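Local coordinates for protein DR2417 (Deinococcus radiodurans, PDB 4XWW) that probably degrades and matures RNA as a metal-dependent 5'-3' exonuclease, and possibly endonuclease, of the metallo-beta-lactamase superfamily, at residues Glu147-Thr152 and Leu192-Gln197. Sequence-based numbering, arbitrary orientation.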
loop_
_atom_site.group_PDB
_atom_site.type_symbol
_atom_site.label_atom_id
_atom_site.label_comp_id
_atom_site.label_asym_id
_atom_site.label_seq_id
_atom_site.Cartn_x
_atom_site.Cartn_y
_atom_site.Cartn_z
ATOM N N GLU A 147 27.847 -26.019 11.165
ATOM C CA GLU A 147 28.979 -25.111 11.271
ATOM C C GLU A 147 28.554 -23.685 10.929
ATOM O O GLU A 147 28.059 -23.431 9.829
ATOM C CB GLU A 147 30.115 -25.551 10.337
ATOM C CG GLU A 147 31.378 -24.691 10.508
ATOM C CD GLU A 147 32.496 -25.044 9.533
ATOM O OE1 GLU A 147 32.422 -26.104 8.886
ATOM O OE2 GLU A 147 33.441 -24.241 9.398
ATOM N N PHE A 148 28.779 -22.756 11.852
ATOM C CA PHE A 148 28.333 -21.381 11.681
ATOM C C PHE A 148 29.383 -20.566 10.941
ATOM O O PHE A 148 30.572 -20.760 11.159
ATOM C CB PHE A 148 28.040 -20.750 13.049
ATOM C CG PHE A 148 26.841 -21.337 13.748
ATOM C CD1 PHE A 148 26.928 -22.552 14.405
ATOM C CD2 PHE A 148 25.632 -20.659 13.768
ATOM C CE1 PHE A 148 25.826 -23.097 15.044
ATOM C CE2 PHE A 148 24.529 -21.198 14.413
ATOM C CZ PHE A 148 24.631 -22.418 15.054
ATOM N N PHE A 149 28.958 -19.650 10.073
ATOM C CA PHE A 149 29.911 -18.695 9.515
ATOM C C PHE A 149 29.254 -17.315 9.352
ATOM O O PHE A 149 28.029 -17.186 9.276
ATOM C CB PHE A 149 30.489 -19.197 8.186
ATOM C CG PHE A 149 29.455 -19.438 7.131
ATOM C CD1 PHE A 149 28.832 -20.673 7.022
ATOM C CD2 PHE A 149 29.100 -18.427 6.242
ATOM C CE1 PHE A 149 27.877 -20.905 6.049
ATOM C CE2 PHE A 149 28.126 -18.642 5.257
ATOM C CZ PHE A 149 27.506 -19.883 5.164
ATOM N N CYS A 150 30.086 -16.284 9.304
ATOM C CA CYS A 150 29.594 -14.915 9.290
ATOM C C CYS A 150 29.063 -14.498 7.928
ATOM O O CYS A 150 29.716 -14.699 6.916
ATOM C CB CYS A 150 30.713 -13.968 9.720
ATOM S SG CYS A 150 30.194 -12.242 9.767
ATOM N N MET A 151 27.872 -13.902 7.910
ATOM C CA MET A 151 27.415 -13.178 6.721
ATOM C C MET A 151 26.913 -11.800 7.140
ATOM O O MET A 151 26.118 -11.682 8.062
ATOM C CB MET A 151 26.310 -13.942 5.978
ATOM C CG MET A 151 26.763 -15.349 5.502
ATOM S SD MET A 151 27.935 -15.199 4.137
ATOM C CE MET A 151 26.819 -14.757 2.836
ATOM N N THR A 152 27.386 -10.757 6.468
ATOM C CA THR A 152 26.875 -9.424 6.764
ATOM C C THR A 152 25.378 -9.320 6.466
ATOM O O THR A 152 24.855 -9.966 5.558
ATOM C CB THR A 152 27.616 -8.326 5.974
ATOM O OG1 THR A 152 27.762 -8.728 4.604
ATOM C CG2 THR A 152 28.982 -8.070 6.556
ATOM N N LEU A 192 33.578 -15.202 2.963
ATOM C CA LEU A 192 33.513 -15.736 1.603
ATOM C C LEU A 192 34.570 -16.814 1.382
ATOM O O LEU A 192 34.416 -17.673 0.520
ATOM C CB LEU A 192 33.665 -14.619 0.569
ATOM C CG LEU A 192 32.542 -13.582 0.586
ATOM C CD1 LEU A 192 32.721 -12.572 -0.536
ATOM C CD2 LEU A 192 31.180 -14.271 0.505
ATOM N N GLU A 193 35.647 -16.751 2.158
ATOM C CA GLU A 193 36.666 -17.801 2.155
ATOM C C GLU A 193 36.023 -19.135 2.528
ATOM O O GLU A 193 36.243 -20.158 1.868
ATOM C CB GLU A 193 37.782 -17.436 3.133
ATOM C CG GLU A 193 38.925 -18.422 3.214
ATOM C CD GLU A 193 39.972 -17.994 4.229
ATOM O OE1 GLU A 193 39.596 -17.660 5.374
ATOM O OE2 GLU A 193 41.171 -17.982 3.878
ATOM N N ARG A 194 35.205 -19.123 3.576
ATOM C CA ARG A 194 34.587 -20.362 4.045
ATOM C C ARG A 194 33.585 -20.870 3.030
ATOM O O ARG A 194 33.467 -22.070 2.805
ATOM C CB ARG A 194 33.892 -20.174 5.395
ATOM C CG ARG A 194 33.221 -21.443 5.888
ATOM C CD ARG A 194 34.316 -22.488 6.233
ATOM N NE ARG A 194 33.853 -23.831 6.616
ATOM C CZ ARG A 194 33.596 -24.820 5.759
ATOM N NH1 ARG A 194 33.693 -24.617 4.435
ATOM N NH2 ARG A 194 33.231 -26.011 6.216
ATOM N N VAL A 195 32.840 -19.939 2.430
ATOM C CA VAL A 195 31.838 -20.293 1.436
ATOM C C VAL A 195 32.515 -20.897 0.199
ATOM O O VAL A 195 32.066 -21.917 -0.333
ATOM C CB VAL A 195 30.980 -19.058 1.055
ATOM C CG1 VAL A 195 30.110 -19.346 -0.164
ATOM C CG2 VAL A 195 30.115 -18.603 2.263
ATOM N N GLU A 196 33.601 -20.273 -0.247
ATOM C CA GLU A 196 34.347 -20.797 -1.388
ATOM C C GLU A 196 34.905 -22.199 -1.091
ATOM O O GLU A 196 34.884 -23.089 -1.949
ATOM C CB GLU A 196 35.480 -19.847 -1.769
ATOM C CG GLU A 196 36.346 -20.391 -2.898
ATOM C CD GLU A 196 37.175 -19.321 -3.572
ATOM O OE1 GLU A 196 37.534 -18.331 -2.896
ATOM O OE2 GLU A 196 37.461 -19.472 -4.780
ATOM N N GLN A 197 35.409 -22.394 0.130
ATOM C CA GLN A 197 35.891 -23.707 0.550
ATOM C C GLN A 197 34.757 -24.723 0.497
ATOM O O GLN A 197 34.962 -25.851 0.085
ATOM C CB GLN A 197 36.482 -23.659 1.967
ATOM C CG GLN A 197 37.063 -24.988 2.464
ATOM C CD GLN A 197 38.240 -25.476 1.625
ATOM O OE1 GLN A 197 39.112 -24.695 1.238
ATOM N NE2 GLN A 197 38.247 -26.752 1.314
#
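E147 and R194 meet tip to tip in a two-pronged salt bridge that spans from strand 144-150 to the first turn of helix 192-201. The guanidinium is engaged side-on: NH2 of R194 donates to OE1 of E147 at 2.8 Å, and NE of R194 reaches OE2 of E147 at the same 2.8 Å, the latter bond almost straight at 176°. Both oxygens lie near the guanidinium plane, yet the two flat groups are turned 51° against each other; NE comes to OE2 from above the carboxylate plane, and NH2 meets OE1 on its syn side but also well out of that plane. E147 gets there with an extended chain, whereas R194 bends at chi2, its CD turning out of the extended line. K164 forms a second salt bridge with OE1, so the carboxylate has two basic partners, which probably keep it ionised.

Beside this polar clasp, the CB of F149 lies 4.2 Å from CG of R194, bringing the aliphatic root of the arginine against the strand. The CE2 corner of the F149 ring meets CG2 of V195 obliquely, at 3.6 Å, the two side chains crossing at about a right angle. M151 sends its sulfur to the ring edge, in plane, and loosely to V195 CG2. I162 of the adjacent strand and L393 of helix 384-394 extend this apolar layer. Segments 147-150 and 192-197 run at 133°, their axes 8.6 Å apart: a helix packed on a sheet of the metallo-beta-lactamase alpha-beta/beta-alpha fold, on the strand that leads into the zinc ligand H153.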